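Local coordinates for protein 2-aminomuconic 6-semialdehyde dehydrogenase (Pseudomonas sp., PDB 7BZV) that catalyses, as a tetramer, the NAD+-dependent oxidation of 2-aminomuconate 6-semialdehyde to 2-aminomuconate in the breakdown of 2-aminophenol, at residues S340-A345 against A369-T374; K312-D317 against D323-P328; S290-V295 against N411-G416; N258-F263 against D273-A278; D85-M88 against G92-L95. All coordinates share one frame; numbering follows the deposited sequence.

Contact 1: S340-A345 against A369-T374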
# COMPACT_ATOMS: atom_id res chain seq x y z
N SER B 340 14.67 31.35 -34.87
CA SER B 340 14.94 30.48 -36.01
C SER B 340 13.74 29.59 -36.31
O SER B 340 13.45 29.28 -37.47
CB SER B 340 16.17 29.61 -35.75
OG SER B 340 17.15 30.31 -35.02
N TYR B 341 13.05 29.13 -35.26
CA TYR B 341 11.88 28.30 -35.49
C TYR B 341 10.71 29.12 -36.00
O TYR B 341 9.95 28.64 -36.84
CB TYR B 341 11.53 27.51 -34.21
CG TYR B 341 12.19 26.13 -34.14
CD1 TYR B 341 11.81 25.10 -35.00
CD2 TYR B 341 13.19 25.85 -33.21
CE1 TYR B 341 12.40 23.84 -34.94
CE2 TYR B 341 13.79 24.58 -33.14
CZ TYR B 341 13.40 23.58 -34.02
OH TYR B 341 13.98 22.34 -33.95
N PHE B 342 10.55 30.37 -35.53
CA PHE B 342 9.59 31.26 -36.16
C PHE B 342 9.86 31.37 -37.66
O PHE B 342 8.93 31.43 -38.48
CB PHE B 342 9.62 32.67 -35.54
CG PHE B 342 9.06 32.76 -34.14
CD1 PHE B 342 8.64 31.63 -33.44
CD2 PHE B 342 8.98 33.99 -33.51
CE1 PHE B 342 8.15 31.74 -32.15
CE2 PHE B 342 8.48 34.10 -32.22
CZ PHE B 342 8.06 32.98 -31.55
N GLU B 343 11.14 31.45 -38.04
CA GLU B 343 11.48 31.58 -39.46
C GLU B 343 11.20 30.28 -40.21
O GLU B 343 10.64 30.29 -41.30
CB GLU B 343 12.94 32.00 -39.62
CG GLU B 343 13.41 32.24 -41.06
CD GLU B 343 12.60 33.30 -41.79
OE1 GLU B 343 12.24 34.32 -41.16
OE2 GLU B 343 12.33 33.13 -42.99
N LEU B 344 11.57 29.14 -39.61
CA LEU B 344 11.21 27.85 -40.21
C LEU B 344 9.71 27.77 -40.44
O LEU B 344 9.26 27.29 -41.48
CB LEU B 344 11.69 26.70 -39.33
CG LEU B 344 11.45 25.30 -39.89
CD1 LEU B 344 12.16 25.15 -41.26
CD2 LEU B 344 11.95 24.25 -38.92
N ALA B 345 8.91 28.26 -39.48
CA ALA B 345 7.46 28.25 -39.64
C ALA B 345 7.06 29.04 -40.88
O ALA B 345 6.25 28.59 -41.70
CB ALA B 345 6.77 28.82 -38.41
N ALA B 369 16.41 39.51 -24.15
CA ALA B 369 16.12 38.39 -25.03
C ALA B 369 14.62 38.14 -25.15
O ALA B 369 14.13 37.04 -24.84
CB ALA B 369 16.81 37.13 -24.51
N TRP B 370 13.88 39.14 -25.64
CA TRP B 370 12.43 39.05 -25.65
C TRP B 370 11.90 38.46 -26.96
O TRP B 370 12.52 38.57 -28.02
CB TRP B 370 11.80 40.42 -25.44
CG TRP B 370 12.17 41.11 -24.16
CD1 TRP B 370 13.35 41.74 -23.87
CD2 TRP B 370 11.35 41.26 -23.00
NE1 TRP B 370 13.32 42.25 -22.60
CE2 TRP B 370 12.10 41.97 -22.04
CE3 TRP B 370 10.05 40.85 -22.68
CZ2 TRP B 370 11.59 42.30 -20.79
CZ3 TRP B 370 9.55 41.18 -21.43
CH2 TRP B 370 10.31 41.89 -20.51
N VAL B 371 10.71 37.86 -26.88
CA VAL B 371 9.98 37.37 -28.05
C VAL B 371 8.48 37.47 -27.78
O VAL B 371 8.03 37.40 -26.64
CB VAL B 371 10.40 35.91 -28.36
CG1 VAL B 371 9.96 34.98 -27.23
CG2 VAL B 371 9.83 35.49 -29.67
N GLU B 372 7.70 37.59 -28.84
CA GLU B 372 6.24 37.70 -28.73
C GLU B 372 5.57 36.33 -28.53
O GLU B 372 5.95 35.35 -29.18
CB GLU B 372 5.66 38.34 -29.98
CG GLU B 372 6.08 39.78 -30.19
CD GLU B 372 5.53 40.33 -31.47
OE1 GLU B 372 5.46 39.57 -32.46
OE2 GLU B 372 5.18 41.52 -31.49
N PRO B 373 4.52 36.28 -27.72
CA PRO B 373 3.67 35.08 -27.70
C PRO B 373 3.06 34.86 -29.08
O PRO B 373 2.51 35.78 -29.69
CB PRO B 373 2.63 35.40 -26.63
CG PRO B 373 2.61 36.94 -26.55
CD PRO B 373 4.01 37.36 -26.86
N THR B 374 3.15 33.63 -29.58
CA THR B 374 2.95 33.37 -31.00
C THR B 374 2.04 32.16 -31.17
O THR B 374 2.12 31.18 -30.43
CB THR B 374 4.32 33.17 -31.68
OG1 THR B 374 5.09 34.38 -31.53
CG2 THR B 374 4.21 32.86 -33.18
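F342 sends its ring from helix 332-348 into the elbow between V371 and T374, packing the helix against the loop that leads into strand 374-377 of the seven-stranded sheet in the aldehyde dehydrogenase catalytic domain. Only the far end of the ring does the touching. CE2 meets V371 CG2 at 3.2 Å, a distance too short to read much into, and the same methyl is 3.6 Å from CZ; it comes at the ring obliquely. The T374 side chain points back at F342, the two coming from opposite directions. Its methyl CG2 sits over one ring face, 4.1 Å above the plane and displaced toward the rim, while its hydroxyl OG1 lies 3.3 Å from F342 CZ. The carbonyl oxygen of E372 stands at the ring edge, 4.0 Å from CZ, so the aromatic C-H side rather than the pi face meets this polar atom. With F342 CG anti to its own carbonyl carbon (chi1 -71°), the ring leaves the helix toward the loop, where I394 of strand 394-400 adds to the packing. V371 has CG2 anti to the backbone N and beside the carbonyl carbon, which carries that methyl to the ring. An alanine in place of F342 would probably open a gap between helix and loop and leave the V371 and T374 methyls without their aromatic partner. The T374 hydroxyl, next to the apolar ring, has two partners of its own: it accepts from G356 N, and OG1 donates to E372 O over 2.7 Å, from 50° above the carbonyl plane.

Contact 2: K312-D317 against D323-P328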
# COMPACT_ATOMS: atom_id res chain seq x y z
N LYS B 312 -3.48 39.39 -27.19
CA LYS B 312 -3.30 40.84 -27.25
C LYS B 312 -3.31 41.42 -25.85
O LYS B 312 -2.58 42.38 -25.56
CB LYS B 312 -4.40 41.50 -28.10
CG LYS B 312 -4.15 41.56 -29.60
CD LYS B 312 -5.31 42.25 -30.36
CE LYS B 312 -5.61 41.59 -31.72
NZ LYS B 312 -7.00 41.91 -32.23
N ALA B 313 -4.14 40.88 -24.96
CA ALA B 313 -4.19 41.41 -23.60
C ALA B 313 -3.08 40.88 -22.69
O ALA B 313 -3.00 41.32 -21.54
CB ALA B 313 -5.57 41.09 -22.97
N LEU B 314 -2.26 39.95 -23.16
CA LEU B 314 -1.24 39.37 -22.29
C LEU B 314 -0.14 40.40 -22.06
O LEU B 314 0.44 40.93 -23.00
CB LEU B 314 -0.68 38.09 -22.92
CG LEU B 314 0.20 37.25 -22.00
CD1 LEU B 314 -0.65 36.56 -20.94
CD2 LEU B 314 1.01 36.18 -22.76
N LYS B 315 0.12 40.72 -20.80
CA LYS B 315 1.05 41.81 -20.50
C LYS B 315 2.48 41.27 -20.58
O LYS B 315 2.93 40.53 -19.70
CB LYS B 315 0.76 42.42 -19.13
CG LYS B 315 1.70 43.57 -18.76
CD LYS B 315 1.17 44.39 -17.60
CE LYS B 315 1.81 45.77 -17.57
NZ LYS B 315 2.32 46.11 -16.22
N VAL B 316 3.18 41.67 -21.64
CA VAL B 316 4.59 41.37 -21.85
C VAL B 316 5.37 42.64 -21.50
O VAL B 316 5.44 43.58 -22.30
CB VAL B 316 4.86 40.95 -23.30
CG1 VAL B 316 6.31 40.50 -23.48
CG2 VAL B 316 3.88 39.88 -23.70
N ASP B 317 5.95 42.70 -20.32
CA ASP B 317 6.45 43.99 -19.83
C ASP B 317 7.45 43.74 -18.72
O ASP B 317 7.81 42.59 -18.45
CB ASP B 317 5.30 44.86 -19.32
CG ASP B 317 5.50 46.34 -19.60
OD1 ASP B 317 6.57 46.93 -19.26
OD2 ASP B 317 4.57 46.92 -20.17
N ASP B 323 1.49 42.88 -12.40
CA ASP B 323 0.56 42.30 -13.35
C ASP B 323 1.21 41.90 -14.67
O ASP B 323 0.51 41.44 -15.58
CB ASP B 323 -0.62 43.23 -13.58
CG ASP B 323 -0.21 44.59 -14.02
OD1 ASP B 323 0.99 44.91 -13.91
OD2 ASP B 323 -1.09 45.34 -14.45
N THR B 324 2.53 42.02 -14.81
CA THR B 324 3.19 41.41 -15.95
C THR B 324 2.94 39.91 -15.96
O THR B 324 2.99 39.24 -14.93
CB THR B 324 4.68 41.69 -15.92
OG1 THR B 324 4.88 43.10 -16.09
CG2 THR B 324 5.36 40.94 -17.04
N GLN B 325 2.64 39.38 -17.14
CA GLN B 325 2.32 37.97 -17.30
C GLN B 325 3.38 37.22 -18.11
O GLN B 325 3.45 35.99 -18.03
CB GLN B 325 0.94 37.82 -17.94
CG GLN B 325 -0.20 37.84 -16.92
CD GLN B 325 -0.07 36.74 -15.83
OE1 GLN B 325 -0.38 36.98 -14.66
NE2 GLN B 325 0.41 35.54 -16.21
N MET B 326 4.23 37.93 -18.84
CA MET B 326 5.26 37.26 -19.63
C MET B 326 6.51 38.12 -19.64
O MET B 326 6.44 39.32 -19.92
CB MET B 326 4.80 36.97 -21.06
CG MET B 326 5.32 35.63 -21.59
SD MET B 326 4.86 35.24 -23.30
CE MET B 326 6.26 35.85 -24.19
N GLY B 327 7.64 37.48 -19.34
CA GLY B 327 8.94 38.12 -19.43
C GLY B 327 9.69 37.69 -20.67
O GLY B 327 9.12 37.14 -21.62
N PRO B 328 11.00 37.97 -20.71
CA PRO B 328 11.83 37.53 -21.83
C PRO B 328 12.00 36.02 -21.80
O PRO B 328 11.53 35.34 -20.89
CB PRO B 328 13.16 38.27 -21.59
CG PRO B 328 13.24 38.36 -20.08
CD PRO B 328 11.81 38.50 -19.60
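K315 lays its extended side chain along the backbone of D323 and T324, its CG 3.8 Å from T324 CA and its CD 3.6 Å from D323 O. The chain bends only near its end, and NZ reaches D323 OD1 at 2.9 Å in a salt bridge, coming from above the carboxylate plane, 43° out of it. E321, in the loop between the two segments, gives the same ammonium a second carboxylate. Behind this polar flank the touching parts of the backbones, 314-317 and 323-326, run at roughly right angles and are joined by a single beta bridge, V316 with M326, within the long loop that links helix 297-312 to helix 332-348. K315 O is gripped twice: Q325 N donates at 2.8 Å in the carbonyl plane, and M326 N at 3.0 Å, tilted from it. D317 N adds a weak bond to M326 O, beside a CA-H...O contact from V316. On the apolar side L314, its CG anti to the backbone N (chi1 -169°), crosses two neighbours at about a right angle, setting CD1 3.6 Å from Q325 CB and CD2 4.0 Å from M326 SD. F280 of helix 268-280 covers both L314 and M326. T324 turns CG2 to D317 O, while its hydroxyl bonds to W318 O and the D317 carboxylate pairs with R365. One carbonyl with two N-H donors fixes the two backbones against each other, and the ammonium shared by D323 and E321 is likely to offset the repulsion between these two acids.

Contact 3: S290-V295 against N411-G416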
# COMPACT_ATOMS: atom_id res chain seq x y z
N SER B 290 2.11 23.17 -23.77
CA SER B 290 1.58 22.69 -25.04
C SER B 290 2.20 23.45 -26.21
O SER B 290 2.25 24.68 -26.20
CB SER B 290 0.07 22.95 -25.11
OG SER B 290 -0.54 22.57 -23.94
N GLU B 291 2.62 22.72 -27.25
CA GLU B 291 3.00 23.31 -28.53
C GLU B 291 2.21 22.77 -29.71
O GLU B 291 2.36 23.29 -30.82
CB GLU B 291 4.51 23.13 -28.80
CG GLU B 291 5.34 24.08 -27.91
CD GLU B 291 6.86 24.01 -28.09
OE1 GLU B 291 7.37 23.30 -28.99
OE2 GLU B 291 7.55 24.67 -27.29
N ARG B 292 1.37 21.75 -29.51
CA ARG B 292 0.46 21.23 -30.52
C ARG B 292 -0.92 21.33 -29.89
O ARG B 292 -1.14 20.78 -28.81
CB ARG B 292 0.79 19.78 -30.91
CG ARG B 292 2.23 19.56 -31.44
CD ARG B 292 2.84 18.22 -30.88
NE ARG B 292 2.00 17.16 -31.35
CZ ARG B 292 1.69 16.02 -30.74
NH1 ARG B 292 2.19 15.62 -29.57
NH2 ARG B 292 0.84 15.24 -31.38
N VAL B 293 -1.82 22.06 -30.53
CA VAL B 293 -3.17 22.26 -30.01
C VAL B 293 -4.18 21.77 -31.03
O VAL B 293 -4.28 22.32 -32.13
CB VAL B 293 -3.43 23.74 -29.68
CG1 VAL B 293 -4.84 23.89 -29.18
CG2 VAL B 293 -2.47 24.24 -28.64
N TYR B 294 -5.00 20.79 -30.62
CA TYR B 294 -6.06 20.20 -31.44
C TYR B 294 -7.40 20.71 -30.92
O TYR B 294 -7.73 20.52 -29.74
CB TYR B 294 -5.98 18.66 -31.39
CG TYR B 294 -4.61 18.15 -31.81
CD1 TYR B 294 -4.30 17.93 -33.15
CD2 TYR B 294 -3.62 17.90 -30.87
CE1 TYR B 294 -3.02 17.50 -33.55
CE2 TYR B 294 -2.38 17.46 -31.24
CZ TYR B 294 -2.07 17.28 -32.58
OH TYR B 294 -0.81 16.86 -32.92
N VAL B 295 -8.17 21.39 -31.78
CA VAL B 295 -9.46 21.97 -31.38
C VAL B 295 -10.55 21.35 -32.23
O VAL B 295 -10.45 21.34 -33.46
CB VAL B 295 -9.46 23.50 -31.53
CG1 VAL B 295 -10.77 24.10 -31.00
CG2 VAL B 295 -8.21 24.08 -30.85
N ASN B 411 -0.87 11.34 -29.98
CA ASN B 411 0.16 10.35 -29.65
C ASN B 411 1.20 10.17 -30.75
O ASN B 411 2.15 9.38 -30.58
CB ASN B 411 -0.53 9.02 -29.37
CG ASN B 411 -1.16 8.98 -27.99
OD1 ASN B 411 -0.84 9.80 -27.13
ND2 ASN B 411 -1.99 7.98 -27.75
N ASP B 412 1.02 10.83 -31.89
CA ASP B 412 1.93 10.73 -33.03
C ASP B 412 3.13 11.63 -32.76
O ASP B 412 3.27 12.73 -33.29
CB ASP B 412 1.19 11.09 -34.31
CG ASP B 412 2.12 11.22 -35.52
OD1 ASP B 412 3.12 10.48 -35.63
OD2 ASP B 412 1.88 12.10 -36.36
N THR B 413 4.03 11.13 -31.92
CA THR B 413 5.27 11.82 -31.59
C THR B 413 6.16 10.79 -30.93
O THR B 413 5.67 9.79 -30.38
CB THR B 413 5.07 13.01 -30.65
OG1 THR B 413 6.35 13.49 -30.22
CG2 THR B 413 4.27 12.60 -29.41
N ARG B 414 7.46 11.04 -30.95
CA ARG B 414 8.39 10.15 -30.26
C ARG B 414 8.61 10.55 -28.80
O ARG B 414 9.14 9.75 -28.00
CB ARG B 414 9.73 10.11 -31.00
CG ARG B 414 9.77 9.02 -32.09
CD ARG B 414 11.19 8.49 -32.42
NE ARG B 414 11.15 7.49 -33.49
CZ ARG B 414 11.08 6.17 -33.32
NH1 ARG B 414 11.04 5.64 -32.10
NH2 ARG B 414 11.04 5.36 -34.37
N TYR B 415 8.18 11.74 -28.44
CA TYR B 415 8.10 12.20 -27.07
C TYR B 415 6.92 11.58 -26.33
O TYR B 415 6.19 10.72 -26.84
CB TYR B 415 7.98 13.72 -27.05
CG TYR B 415 9.21 14.39 -27.55
CD1 TYR B 415 10.40 14.35 -26.81
CD2 TYR B 415 9.21 15.09 -28.77
CE1 TYR B 415 11.55 14.98 -27.25
CE2 TYR B 415 10.37 15.71 -29.23
CZ TYR B 415 11.53 15.66 -28.46
OH TYR B 415 12.68 16.28 -28.88
N GLY B 416 6.72 12.05 -25.09
CA GLY B 416 5.54 11.73 -24.32
C GLY B 416 5.64 12.18 -22.89
O GLY B 416 5.61 11.38 -21.92
O HOH W 1 0.44 14.57 -34.92
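R292 brings its guanidinium from strand 290-296 against the loop 411-416, where NH1 lies obliquely 3.7 Å from T413 CG2. D412 O stands over one face of the guanidinium, 4.0 Å from NH2 and not bonded to it. The firmly held part is the arginine itself: NH2 gives a bond to Y294 OH at 2.8 Å, the hydroxyl tilted 27° from the guanidinium plane, and NE adds a weak one. Further bonds run from NH1 to K257 O and from NH2 to A410 O, so carbonyls just before strand 258-262 and near the end of helix 403-411 share one buried cation. Bends at chi2 (140°) and chi3 (61°) fold the arginine back to the tyrosine two residues along the same strand. This strand lies inside the seven-stranded sheet of the aldehyde dehydrogenase catalytic domain, and the loop leads to strand 418-422 of that sheet. T413 closes an ST turn, OG1 accepting from Y415 N at 3.1 Å. The other side is looser and wetter: a water lies between Y294 OH and D412 OD2, 3.3 and 3.2 Å away, both long. D412 also pairs with R387, and the exposed R414 reaches D223 of the second subunit.

Contact 4: N258-F263 against D273-A278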
# COMPACT_ATOMS: atom_id res chain seq x y z
N ASN B 258 4.21 18.64 -26.47
CA ASN B 258 3.01 18.17 -25.78
C ASN B 258 1.75 18.65 -26.49
O ASN B 258 1.69 19.77 -27.00
CB ASN B 258 3.04 18.71 -24.36
CG ASN B 258 4.27 18.28 -23.59
OD1 ASN B 258 4.65 17.11 -23.58
ND2 ASN B 258 4.93 19.25 -22.96
N ALA B 259 0.71 17.81 -26.44
CA ALA B 259 -0.57 18.11 -27.07
C ALA B 259 -1.61 18.61 -26.07
O ALA B 259 -1.72 18.11 -24.95
CB ALA B 259 -1.12 16.86 -27.77
N ALA B 260 -2.37 19.59 -26.52
CA ALA B 260 -3.62 20.00 -25.90
C ALA B 260 -4.76 19.59 -26.80
O ALA B 260 -4.70 19.81 -28.02
CB ALA B 260 -3.65 21.52 -25.71
N VAL B 261 -5.81 19.03 -26.20
CA VAL B 261 -6.98 18.54 -26.92
C VAL B 261 -8.22 19.24 -26.35
O VAL B 261 -8.60 18.99 -25.20
CB VAL B 261 -7.12 17.00 -26.81
CG1 VAL B 261 -8.28 16.51 -27.63
CG2 VAL B 261 -5.86 16.34 -27.26
N ILE B 262 -8.88 20.05 -27.18
CA ILE B 262 -9.98 20.90 -26.76
C ILE B 262 -11.24 20.49 -27.51
O ILE B 262 -11.35 20.69 -28.73
CB ILE B 262 -9.66 22.38 -26.97
CG1 ILE B 262 -8.36 22.70 -26.21
CG2 ILE B 262 -10.85 23.27 -26.50
CD1 ILE B 262 -7.69 23.94 -26.70
N PHE B 263 -12.18 19.91 -26.79
CA PHE B 263 -13.47 19.49 -27.32
C PHE B 263 -14.49 20.62 -27.27
O PHE B 263 -14.44 21.53 -26.43
CB PHE B 263 -14.00 18.26 -26.57
CG PHE B 263 -13.23 16.99 -26.89
CD1 PHE B 263 -13.59 16.19 -27.98
CD2 PHE B 263 -12.14 16.64 -26.14
CE1 PHE B 263 -12.87 15.05 -28.28
CE2 PHE B 263 -11.40 15.47 -26.42
CZ PHE B 263 -11.76 14.70 -27.49
N ASP B 273 -8.60 30.33 -20.05
CA ASP B 273 -7.71 30.69 -18.95
C ASP B 273 -6.58 29.68 -18.80
O ASP B 273 -5.41 30.04 -18.60
CB ASP B 273 -8.47 30.73 -17.62
CG ASP B 273 -9.33 31.95 -17.47
OD1 ASP B 273 -9.21 32.90 -18.26
OD2 ASP B 273 -10.15 31.96 -16.54
N GLY B 274 -6.94 28.40 -18.83
CA GLY B 274 -5.95 27.34 -18.66
C GLY B 274 -4.99 27.22 -19.82
O GLY B 274 -3.79 27.04 -19.63
N MET B 275 -5.49 27.35 -21.04
CA MET B 275 -4.64 27.25 -22.22
C MET B 275 -3.69 28.44 -22.35
O MET B 275 -2.56 28.26 -22.81
CB MET B 275 -5.49 27.11 -23.47
CG MET B 275 -6.12 25.69 -23.62
SD MET B 275 -4.90 24.37 -23.57
CE MET B 275 -3.80 24.82 -24.91
N MET B 276 -4.10 29.65 -21.93
CA MET B 276 -3.14 30.75 -21.93
C MET B 276 -1.95 30.42 -21.06
O MET B 276 -0.82 30.79 -21.41
CB MET B 276 -3.76 32.08 -21.50
CG MET B 276 -4.69 32.47 -22.52
SD MET B 276 -3.88 33.35 -23.91
CE MET B 276 -3.53 32.15 -25.16
N ARG B 277 -2.15 29.69 -19.95
CA ARG B 277 -1.00 29.29 -19.15
C ARG B 277 -0.22 28.16 -19.82
O ARG B 277 1.02 28.21 -19.90
CB ARG B 277 -1.49 28.89 -17.75
CG ARG B 277 -2.00 30.10 -16.94
CD ARG B 277 -2.75 29.74 -15.66
NE ARG B 277 -2.02 28.79 -14.82
CZ ARG B 277 -1.09 29.14 -13.95
NH1 ARG B 277 -0.78 30.43 -13.82
NH2 ARG B 277 -0.48 28.21 -13.21
N ALA B 278 -0.92 27.13 -20.28
CA ALA B 278 -0.27 25.98 -20.92
C ALA B 278 0.58 26.41 -22.11
O ALA B 278 1.54 25.72 -22.46
CB ALA B 278 -1.30 24.96 -21.40
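A260 and M275 are the nearest residues of strand 258-262 and helix 268-280, their CA atoms 8.2 Å apart, so the two backbones are spaced by side chains and share no hydrogen bond. Alternation along the strand points A260 and I262 at the helix, while V261 points away from it. M275 alone answers from the helix. With CG anti to the carbonyl carbon (chi1 -75°) and further turns at chi2 and chi3, its chain curls so that the terminal methyl and the sulfur come down on the alanine: CE is 3.4 Å from A260 CB, tighter than usual for two carbons, and SD stands 3.8 Å from the same CB. The pair belongs to a beta-alpha-beta unit, in which helix 268-280 covers the sheet between strand 258-262 and its parallel neighbour 290-296. I262 reaches toward M275 tip to tip, CD1 lying 3.9 Å from M275 CG. All three residues are buried and the interface is wholly apolar. Around it, F303 of helix 297-312 packs on I262, and T420 and W422 of strand 418-422, the other neighbour of strand 258-262 in the sheet, touch A260 and M275 respectively.

Contact 5: D85-M88 against G92-L95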
# COMPACT_ATOMS: atom_id res chain seq x y z
N ASP B 85 14.33 37.22 -5.57
CA ASP B 85 15.14 38.23 -6.26
C ASP B 85 16.15 37.57 -7.17
O ASP B 85 16.28 37.92 -8.35
CB ASP B 85 15.85 39.13 -5.25
CG ASP B 85 14.90 40.07 -4.49
OD1 ASP B 85 13.75 40.27 -4.90
OD2 ASP B 85 15.32 40.63 -3.45
N ALA B 86 16.86 36.56 -6.64
CA ALA B 86 17.88 35.90 -7.45
C ALA B 86 17.25 35.18 -8.64
O ALA B 86 17.80 35.23 -9.76
CB ALA B 86 18.68 34.92 -6.59
N GLU B 87 16.14 34.48 -8.41
CA GLU B 87 15.51 33.74 -9.50
C GLU B 87 15.04 34.69 -10.60
O GLU B 87 15.22 34.42 -11.80
CB GLU B 87 14.35 32.90 -8.95
CG GLU B 87 13.89 31.80 -9.90
CD GLU B 87 14.69 30.53 -9.72
OE1 GLU B 87 15.93 30.63 -9.49
OE2 GLU B 87 14.08 29.43 -9.79
N MET B 88 14.45 35.82 -10.21
CA MET B 88 13.93 36.75 -11.22
C MET B 88 15.06 37.41 -11.99
O MET B 88 14.94 37.64 -13.20
CB MET B 88 13.04 37.79 -10.53
CG MET B 88 11.69 37.15 -10.22
SD MET B 88 10.39 38.20 -9.61
CE MET B 88 10.85 38.56 -8.02
N GLY B 92 14.55 36.50 -15.75
CA GLY B 92 13.51 37.38 -16.27
C GLY B 92 12.08 36.95 -15.99
O GLY B 92 11.13 37.51 -16.56
N LYS B 93 11.90 35.98 -15.10
CA LYS B 93 10.57 35.52 -14.75
C LYS B 93 9.73 36.68 -14.24
O LYS B 93 10.19 37.42 -13.35
CB LYS B 93 10.63 34.47 -13.64
CG LYS B 93 10.93 33.06 -14.07
CD LYS B 93 11.37 32.23 -12.90
CE LYS B 93 11.84 30.83 -13.36
NZ LYS B 93 10.68 30.10 -14.00
N PRO B 94 8.48 36.81 -14.67
CA PRO B 94 7.59 37.76 -14.01
C PRO B 94 7.36 37.40 -12.55
O PRO B 94 7.35 36.21 -12.17
CB PRO B 94 6.28 37.66 -14.81
CG PRO B 94 6.65 36.95 -16.10
CD PRO B 94 7.84 36.09 -15.79
N LEU B 95 7.18 38.44 -11.74
CA LEU B 95 6.84 38.25 -10.34
C LEU B 95 5.64 37.33 -10.19
O LEU B 95 5.62 36.47 -9.30
CB LEU B 95 6.56 39.60 -9.68
CG LEU B 95 6.10 39.60 -8.22
CD1 LEU B 95 7.26 39.11 -7.34
CD2 LEU B 95 5.64 41.00 -7.79
O HOH W 2 12.55 38.97 -13.48
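This is a buried local contact at a helix-to-helix corner, where M88 near the end of helix 80-91 packs over K93 and L95 in the short link to helix 95-119. G92 N donates to M88 O at 2.8 Å in the last turn of the helix, and the chain then turns at G92, whose phi is positive (75°), a conformation glycine adopts easily. A water binds the same M88 oxygen and also donates to K93 O, 2.8 Å away, bridging the helix end to the link. P94 follows at the N-cap position of the next helix. M88 CG, anti to the carbonyl carbon (chi1 -77°), comes within 3.5 Å of K93 O. The sulfur lies 3.6 Å from L95 CA, and a bend at chi3 (-73°) takes CE to L95 CD1 at 3.7 Å, the two side chains crossing obliquely; A98 of the following helix also touches M88. An alanine at M88 would probably open a gap beside L95 and leave its CD1 without the methionine methyl that covers it. On another flank E87 touches K93 through carbons alone, CG to CD at 3.9 Å. Their charged ends diverge: K93 NZ binds D102, N282 and the N154 carbonyl, while the E87 carboxylate takes T185 and L157 N. Each polar end has its own partners elsewhere, which is consistent with a corner held by backbone bonds, one water and apolar packing instead of a salt bridge across it.

In the fold
From the N terminus, contact 5 closes first, over the corner between helices 80-91 and 95-119. Contact 4 follows, closing the short connection from strand 258-262 to helix 268-280. Contact 3 then spans 290 to 416 and encloses contacts 2 and 1, which lie in series inside it; none cross. Contacts 3 and 4 share neighbouring strands of the seven-stranded sheet, with Y294 N probably bonded to A260 O at 2.8 Å. Contact 2 sits between two others: its P328 and G327 pack on G92 and P94 of contact 5, and its D317 and M326 on W370 and V371 of contact 1, joining the early helices to the catalytic domain.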